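Iron transport multicopper oxidase FET3 (Saccharomyces cerevisiae, PDB 1ZPU) oxidises ferrous iron to ferric iron with four copper ions, reducing oxygen to water, so that the iron can be imported through the permease FTR1. Local coordinates at residues A[161-172]-A[254-265]. Sequence-based numbering, arbitrary orientation.
Sequences TGAEPIPQNLIV and QKFDDTMLDVIP. With MAN (alpha-D-mannopyranose), chain H; NAG (2-acetamido-2-deoxy-beta-D-glucopyranose), chain L.
Gln254 NE2 donates to the backbone O of Ile171 at 3.1 Å, standing well above the carbonyl plane, and is also hydrogen-bonded to Gln201 OE1. A long amide suits this place because, with its chain extended beyond CG (chi2 -162°), it spans the gap between two facing strands; its CG lies 3.8 Å from Leu170 CD1 and its amide slides past Val172. With an alanine in its place, Ile171 O and Gln201 OE1 would probably lose a shared donor, and a gap would open beside Leu170 and Val172. Leu170 also lays CD2 over one face of the Phe256 ring, a CH-pi contact 3.8 Å from the centroid, while Pro167 CG meets the ring edge in its plane, 3.5 Å from Phe256 CE2; a flat aromatic can offer both surfaces. Farther out, Ile166 divides its branches: CG2 packs on Pro265 CD (3.8 Å), and CD1 reaches Val263 CG2. Asn169 ND2 donates to O2 of a mannose of a protein-attached glycan, 3.1 Å and nearly straight (160°). Beyond Ile166, Glu164 OE2 is hydrogen-bonded to NE2 of His468, a type 1 copper ligand. Strands 169-172 and 250-256 belong to different sheets, packed as in a cupredoxin beta sandwich, here the second plastocyanin-like domain.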
ATOM      1  N   THR A 161      20.936  13.280  -2.312  1.00 69.65           N
ATOM      2  CA  THR A 161      20.152  13.338  -1.089  1.00 69.71           C
ATOM      3  C   THR A 161      19.077  12.279  -1.090  1.00 69.52           C
ATOM      4  O   THR A 161      18.525  11.954  -0.043  1.00 69.83           O
ATOM      5  CB  THR A 161      19.486  14.717  -0.961  1.00 70.08           C
ATOM      6  OG1 THR A 161      20.506  15.701  -0.814  1.00 70.49           O
ATOM      7  CG2 THR A 161      18.556  14.802   0.262  1.00 71.16           C
ATOM      8  N   GLY A 162      18.756  11.751  -2.264  1.00 69.34           N
ATOM      9  CA  GLY A 162      17.621  10.840  -2.403  1.00 69.09           C
ATOM     10  C   GLY A 162      16.292  11.571  -2.318  1.00 69.16           C
ATOM     11  O   GLY A 162      15.254  10.946  -2.097  1.00 69.36           O
ATOM     12  N   ALA A 163      16.319  12.891  -2.506  1.00 69.17           N
ATOM     13  CA  ALA A 163      15.119  13.722  -2.474  1.00 69.12           C
ATOM     14  C   ALA A 163      14.074  13.189  -3.440  1.00 69.42           C
ATOM     15  O   ALA A 163      14.334  13.022  -4.633  1.00 69.89           O
ATOM     16  CB  ALA A 163      15.453  15.164  -2.792  1.00 68.65           C
ATOM     17  N   GLU A 164      12.902  12.903  -2.901  1.00 69.40           N
ATOM     18  CA  GLU A 164      11.760  12.425  -3.661  1.00 69.77           C
ATOM     19  C   GLU A 164      11.123  13.578  -4.417  1.00 69.41           C
ATOM     20  O   GLU A 164      10.982  14.665  -3.848  1.00 69.74           O
ATOM     21  CB  GLU A 164      10.754  11.869  -2.657  1.00 70.10           C
ATOM     22  CG  GLU A 164      10.954  12.536  -1.293  1.00 71.97           C
ATOM     23  CD  GLU A 164      11.110  11.509  -0.225  1.00 74.10           C
ATOM     24  OE1 GLU A 164      10.899  11.808   0.983  1.00 75.97           O
ATOM     25  OE2 GLU A 164      11.423  10.372  -0.619  1.00 75.33           O
ATOM     26  N   PRO A 165      10.716  13.347  -5.685  1.00 69.17           N
ATOM     27  CA  PRO A 165      10.101  14.390  -6.517  1.00 68.99           C
ATOM     28  C   PRO A 165       8.811  14.941  -5.926  1.00 68.93           C
ATOM     29  O   PRO A 165       7.997  14.199  -5.416  1.00 68.87           O
ATOM     30  CB  PRO A 165       9.803  13.675  -7.835  1.00 68.78           C
ATOM     31  CG  PRO A 165       9.895  12.259  -7.544  1.00 69.27           C
ATOM     32  CD  PRO A 165      10.827  12.071  -6.407  1.00 69.04           C
ATOM     33  N   ILE A 166       8.642  16.248  -6.028  1.00 69.24           N
ATOM     34  CA  ILE A 166       7.532  16.951  -5.409  1.00 69.27           C
ATOM     35  C   ILE A 166       6.330  17.029  -6.344  1.00 69.13           C
ATOM     36  O   ILE A 166       6.474  17.455  -7.490  1.00 68.87           O
ATOM     37  CB  ILE A 166       8.010  18.338  -4.956  1.00 69.36           C
ATOM     38  CG1 ILE A 166       9.025  18.149  -3.829  1.00 69.51           C
ATOM     39  CG2 ILE A 166       6.853  19.197  -4.475  1.00 69.43           C
ATOM     40  CD1 ILE A 166      10.161  19.093  -3.899  1.00 71.06           C
ATOM     41  N   PRO A 167       5.144  16.600  -5.855  1.00 69.07           N
ATOM     42  CA  PRO A 167       3.902  16.564  -6.642  1.00 69.03           C
ATOM     43  C   PRO A 167       3.348  17.964  -6.881  1.00 69.01           C
ATOM     44  O   PRO A 167       3.794  18.909  -6.242  1.00 69.30           O
ATOM     45  CB  PRO A 167       2.950  15.762  -5.760  1.00 69.03           C
ATOM     46  CG  PRO A 167       3.488  15.822  -4.412  1.00 68.94           C
ATOM     47  CD  PRO A 167       4.946  16.138  -4.473  1.00 68.95           C
ATOM     48  N   GLN A 168       2.387  18.104  -7.790  1.00 68.78           N
ATOM     49  CA  GLN A 168       1.922  19.424  -8.169  1.00 68.46           C
ATOM     50  C   GLN A 168       0.630  19.826  -7.503  1.00 68.80           C
ATOM     51  O   GLN A 168       0.363  21.015  -7.369  1.00 68.83           O
ATOM     52  CB  GLN A 168       1.820  19.544  -9.684  1.00 68.32           C
ATOM     53  CG  GLN A 168       3.154  19.900 -10.361  1.00 67.69           C
ATOM     54  CD  GLN A 168       4.236  18.851 -10.113  1.00 66.80           C
ATOM     55  OE1 GLN A 168       4.265  17.805 -10.756  1.00 66.35           O
ATOM     56  NE2 GLN A 168       5.114  19.127  -9.161  1.00 66.22           N
ATOM     57  N   ASN A 169      -0.160  18.840  -7.077  1.00 68.80           N
ATOM     58  CA  ASN A 169      -1.450  19.079  -6.443  1.00 68.78           C
ATOM     59  C   ASN A 169      -1.994  17.865  -5.724  1.00 68.97           C
ATOM     60  O   ASN A 169      -1.636  16.732  -6.041  1.00 69.04           O
ATOM     61  CB  ASN A 169      -2.495  19.498  -7.486  1.00 68.49           C
ATOM     62  CG  ASN A 169      -2.625  20.997  -7.611  1.00 69.27           C
ATOM     63  OD1 ASN A 169      -2.813  21.725  -6.610  1.00 69.92           O
ATOM     64  ND2 ASN A 169      -2.520  21.482  -8.840  1.00 69.33           N
ATOM     65  N   LEU A 170      -2.890  18.116  -4.771  1.00 69.08           N
ATOM     66  CA  LEU A 170      -3.735  17.069  -4.206  1.00 69.13           C
ATOM     67  C   LEU A 170      -5.002  16.898  -5.043  1.00 68.90           C
ATOM     68  O   LEU A 170      -5.590  17.878  -5.503  1.00 69.30           O
ATOM     69  CB  LEU A 170      -4.116  17.407  -2.752  1.00 69.45           C
ATOM     70  CG  LEU A 170      -2.970  17.376  -1.731  1.00 70.39           C
ATOM     71  CD1 LEU A 170      -3.455  17.634  -0.322  1.00 70.24           C
ATOM     72  CD2 LEU A 170      -2.248  16.039  -1.799  1.00 71.42           C
ATOM     73  N   ILE A 171      -5.428  15.655  -5.226  1.00 68.48           N
ATOM     74  CA  ILE A 171      -6.662  15.360  -5.935  1.00 68.08           C
ATOM     75  C   ILE A 171      -7.600  14.444  -5.133  1.00 68.35           C
ATOM     76  O   ILE A 171      -7.159  13.745  -4.218  1.00 68.50           O
ATOM     77  CB  ILE A 171      -6.367  14.799  -7.331  1.00 67.88           C
ATOM     78  CG1 ILE A 171      -5.446  13.575  -7.237  1.00 67.52           C
ATOM     79  CG2 ILE A 171      -5.739  15.872  -8.190  1.00 66.43           C
ATOM     80  CD1 ILE A 171      -5.402  12.778  -8.482  1.00 66.47           C
ATOM     81  N   VAL A 172      -8.896  14.520  -5.441  1.00 68.35           N
ATOM     82  CA  VAL A 172      -9.929  13.612  -4.917  1.00 68.45           C
ATOM     83  C   VAL A 172     -10.728  13.074  -6.081  1.00 68.82           C
ATOM     84  O   VAL A 172     -11.105  13.842  -6.975  1.00 68.80           O
ATOM     85  CB  VAL A 172     -10.978  14.283  -3.951  1.00 68.60           C
ATOM     86  CG1 VAL A 172     -10.812  13.792  -2.567  1.00 68.57           C
ATOM     87  CG2 VAL A 172     -10.967  15.811  -4.001  1.00 67.55           C
ATOM     88  N   GLN A 254      -8.646  18.604   2.341  1.00 69.15           N
ATOM     89  CA  GLN A 254      -7.473  17.727   2.358  1.00 69.38           C
ATOM     90  C   GLN A 254      -6.165  18.553   2.355  1.00 69.27           C
ATOM     91  O   GLN A 254      -6.063  19.589   1.682  1.00 69.13           O
ATOM     92  CB  GLN A 254      -7.539  16.653   1.245  1.00 68.95           C
ATOM     93  CG  GLN A 254      -7.260  17.116  -0.132  1.00 69.22           C
ATOM     94  CD  GLN A 254      -7.754  16.143  -1.220  1.00 70.41           C
ATOM     95  OE1 GLN A 254      -8.718  16.438  -1.924  1.00 72.41           O
ATOM     96  NE2 GLN A 254      -7.069  15.011  -1.387  1.00 71.30           N
ATOM     97  N   LYS A 255      -5.180  18.105   3.129  1.00 69.11           N
ATOM     98  CA  LYS A 255      -3.956  18.884   3.315  1.00 69.25           C
ATOM     99  C   LYS A 255      -2.721  17.999   3.194  1.00 69.15           C
ATOM    100  O   LYS A 255      -2.718  16.884   3.717  1.00 69.18           O
ATOM    101  CB  LYS A 255      -3.997  19.548   4.698  1.00 69.28           C
ATOM    102  CG  LYS A 255      -2.953  20.612   4.923  1.00 69.19           C
ATOM    103  CD  LYS A 255      -3.002  21.128   6.348  1.00 69.44           C
ATOM    104  CE  LYS A 255      -2.273  22.454   6.499  1.00 69.34           C
ATOM    105  NZ  LYS A 255      -1.108  22.587   5.570  1.00 70.27           N
ATOM    106  N   PHE A 256      -1.692  18.494   2.500  1.00 69.00           N
ATOM    107  CA  PHE A 256      -0.407  17.805   2.396  1.00 69.14           C
ATOM    108  C   PHE A 256       0.205  17.622   3.781  1.00 69.46           C
ATOM    109  O   PHE A 256       0.070  18.498   4.650  1.00 70.01           O
ATOM    110  CB  PHE A 256       0.584  18.674   1.633  1.00 69.27           C
ATOM    111  CG  PHE A 256       0.688  18.391   0.167  1.00 69.11           C
ATOM    112  CD1 PHE A 256      -0.046  19.132  -0.747  1.00 68.87           C
ATOM    113  CD2 PHE A 256       1.602  17.454  -0.305  1.00 69.45           C
ATOM    114  CE1 PHE A 256       0.082  18.895  -2.092  1.00 69.78           C
ATOM    115  CE2 PHE A 256       1.748  17.211  -1.655  1.00 68.73           C
ATOM    116  CZ  PHE A 256       0.986  17.923  -2.558  1.00 69.29           C
ATOM    117  N   ASP A 257       0.906  16.511   3.988  1.00 69.50           N
ATOM    118  CA  ASP A 257       1.880  16.422   5.073  1.00 69.46           C
ATOM    119  C   ASP A 257       3.226  16.898   4.518  1.00 69.66           C
ATOM    120  O   ASP A 257       4.027  16.103   4.009  1.00 69.90           O
ATOM    121  CB  ASP A 257       1.976  14.995   5.572  1.00 69.18           C
ATOM    122  CG  ASP A 257       3.026  14.812   6.643  1.00 69.61           C
ATOM    123  OD1 ASP A 257       3.111  13.678   7.159  1.00 69.68           O
ATOM    124  OD2 ASP A 257       3.769  15.771   6.970  1.00 69.99           O
ATOM    125  N   ASP A 258       3.470  18.200   4.597  1.00 69.72           N
ATOM    126  CA  ASP A 258       4.585  18.794   3.861  1.00 70.07           C
ATOM    127  C   ASP A 258       5.935  18.437   4.484  1.00 69.82           C
ATOM    128  O   ASP A 258       6.994  18.653   3.902  1.00 69.95           O
ATOM    129  CB  ASP A 258       4.394  20.307   3.725  1.00 70.52           C
ATOM    130  CG  ASP A 258       4.172  20.984   5.055  1.00 71.65           C
ATOM    131  OD1 ASP A 258       3.265  21.843   5.144  1.00 73.83           O
ATOM    132  OD2 ASP A 258       4.895  20.649   6.016  1.00 72.97           O
ATOM    133  N   THR A 259       5.865  17.892   5.685  1.00 69.79           N
ATOM    134  CA  THR A 259       6.981  17.249   6.359  1.00 69.58           C
ATOM    135  C   THR A 259       7.726  16.275   5.435  1.00 69.55           C
ATOM    136  O   THR A 259       8.953  16.180   5.465  1.00 69.69           O
ATOM    137  CB  THR A 259       6.406  16.535   7.586  1.00 69.46           C
ATOM    138  OG1 THR A 259       6.468  17.445   8.677  1.00 69.03           O
ATOM    139  CG2 THR A 259       7.108  15.185   7.924  1.00 70.10           C
ATOM    140  N   MET A 260       6.972  15.571   4.602  1.00 69.53           N
ATOM    141  CA  MET A 260       7.518  14.525   3.758  1.00 69.76           C
ATOM    142  C   MET A 260       8.169  15.095   2.515  1.00 69.48           C
ATOM    143  O   MET A 260       8.913  14.394   1.829  1.00 69.58           O
ATOM    144  CB  MET A 260       6.420  13.522   3.395  1.00 69.60           C
ATOM    145  CG  MET A 260       5.748  12.964   4.638  1.00 69.65           C
ATOM    146  SD  MET A 260       4.403  11.826   4.347  1.00 70.86           S
ATOM    147  CE  MET A 260       5.238  10.371   3.696  1.00 70.15           C
ATOM    148  N   LEU A 261       7.893  16.369   2.248  1.00 69.38           N
ATOM    149  CA  LEU A 261       8.391  17.043   1.060  1.00 69.41           C
ATOM    150  C   LEU A 261       9.799  17.550   1.300  1.00 69.57           C
ATOM    151  O   LEU A 261      10.073  18.128   2.348  1.00 69.85           O
ATOM    152  CB  LEU A 261       7.467  18.195   0.680  1.00 69.34           C
ATOM    153  CG  LEU A 261       6.045  17.854   0.207  1.00 69.70           C
ATOM    154  CD1 LEU A 261       5.323  19.124  -0.219  1.00 68.72           C
ATOM    155  CD2 LEU A 261       6.038  16.836  -0.939  1.00 68.92           C
ATOM    156  N   ASP A 262      10.693  17.335   0.339  1.00 69.69           N
ATOM    157  CA  ASP A 262      12.068  17.771   0.496  1.00 69.72           C
ATOM    158  C   ASP A 262      12.125  19.284   0.654  1.00 69.65           C
ATOM    159  O   ASP A 262      12.744  19.788   1.575  1.00 69.86           O
ATOM    160  CB  ASP A 262      12.921  17.327  -0.683  1.00 69.92           C
ATOM    161  CG  ASP A 262      14.363  17.768  -0.540  1.00 72.32           C
ATOM    162  OD1 ASP A 262      14.825  18.600  -1.370  1.00 74.00           O
ATOM    163  OD2 ASP A 262      15.029  17.308   0.427  1.00 74.27           O
ATOM    164  N   VAL A 263      11.483  19.995  -0.267  1.00 69.59           N
ATOM    165  CA  VAL A 263      11.338  21.448  -0.214  1.00 69.38           C
ATOM    166  C   VAL A 263       9.884  21.772  -0.549  1.00 69.20           C
ATOM    167  O   VAL A 263       9.209  20.993  -1.198  1.00 69.18           O
ATOM    168  CB  VAL A 263      12.305  22.193  -1.217  1.00 69.41           C
ATOM    169  CG1 VAL A 263      13.774  21.896  -0.899  1.00 69.98           C
ATOM    170  CG2 VAL A 263      12.009  21.841  -2.664  1.00 69.01           C
ATOM    171  N   ILE A 264       9.393  22.916  -0.102  1.00 69.09           N
ATOM    172  CA  ILE A 264       8.042  23.322  -0.455  1.00 68.93           C
ATOM    173  C   ILE A 264       8.119  24.418  -1.520  1.00 69.06           C
ATOM    174  O   ILE A 264       8.536  25.539  -1.215  1.00 69.20           O
ATOM    175  CB  ILE A 264       7.250  23.824   0.775  1.00 68.63           C
ATOM    176  CG1 ILE A 264       7.140  22.709   1.819  1.00 68.16           C
ATOM    177  CG2 ILE A 264       5.879  24.324   0.340  1.00 68.16           C
ATOM    178  CD1 ILE A 264       6.609  23.153   3.159  1.00 67.53           C
ATOM    179  N   PRO A 265       7.747  24.096  -2.779  1.00 68.98           N
ATOM    180  CA  PRO A 265       7.719  25.142  -3.811  1.00 68.85           C
ATOM    181  C   PRO A 265       6.686  26.187  -3.437  1.00 69.08           C
ATOM    182  O   PRO A 265       5.610  25.846  -2.944  1.00 69.42           O
ATOM    183  CB  PRO A 265       7.299  24.401  -5.074  1.00 68.42           C
ATOM    184  CG  PRO A 265       6.725  23.114  -4.612  1.00 69.09           C
ATOM    185  CD  PRO A 265       7.345  22.779  -3.298  1.00 68.91           C
TER
HETATM  186  C1  MAN H   5      -0.939  26.156  -9.610  1.00 72.21           C
HETATM  187  C2  MAN H   5      -1.430  25.484  -8.334  1.00 70.68           C
HETATM  188  C3  MAN H   5      -0.320  24.686  -7.664  1.00 71.97           C
HETATM  189  C4  MAN H   5       0.359  23.781  -8.681  1.00 72.60           C
HETATM  190  C5  MAN H   5       0.861  24.587  -9.859  1.00 72.41           C
HETATM  191  C6  MAN H   5       1.463  23.655 -10.892  1.00 72.66           C
HETATM  192  O2  MAN H   5      -2.458  24.590  -8.659  1.00 67.50           O
HETATM  193  O3  MAN H   5      -0.853  23.886  -6.632  1.00 72.45           O
HETATM  194  O4  MAN H   5       1.435  23.112  -8.084  1.00 73.79           O
HETATM  195  O5  MAN H   5      -0.238  25.250 -10.443  1.00 72.85           O
HETATM  196  O6  MAN H   5       1.778  24.428 -12.027  1.00 75.35           O
HETATM  197  C1  NAG L   1      -3.586  25.620   4.840  1.00 67.22           C
HETATM  198  C2  NAG L   1      -3.462  27.139   4.821  1.00 66.60           C
HETATM  199  C3  NAG L   1      -2.856  27.730   6.101  1.00 67.08           C
HETATM  200  C4  NAG L   1      -3.640  27.312   7.323  1.00 66.85           C
HETATM  201  C5  NAG L   1      -3.630  25.784   7.295  1.00 67.13           C
HETATM  202  C6  NAG L   1      -4.416  25.212   8.471  1.00 66.21           C
HETATM  203  C7  NAG L   1      -3.057  28.562   2.883  1.00 69.37           C
HETATM  204  C8  NAG L   1      -4.517  28.894   2.752  1.00 70.24           C
HETATM  205  N2  NAG L   1      -2.686  27.548   3.679  1.00 67.71           N
HETATM  206  O3  NAG L   1      -2.891  29.137   6.079  1.00 67.33           O
HETATM  207  O4  NAG L   1      -2.997  27.877   8.451  1.00 69.15           O
HETATM  208  O5  NAG L   1      -4.188  25.263   6.077  1.00 67.83           O
HETATM  209  O6  NAG L   1      -5.784  25.490   8.285  1.00 64.84           O
HETATM  210  O7  NAG L   1      -2.249  29.242   2.250  1.00 68.60           O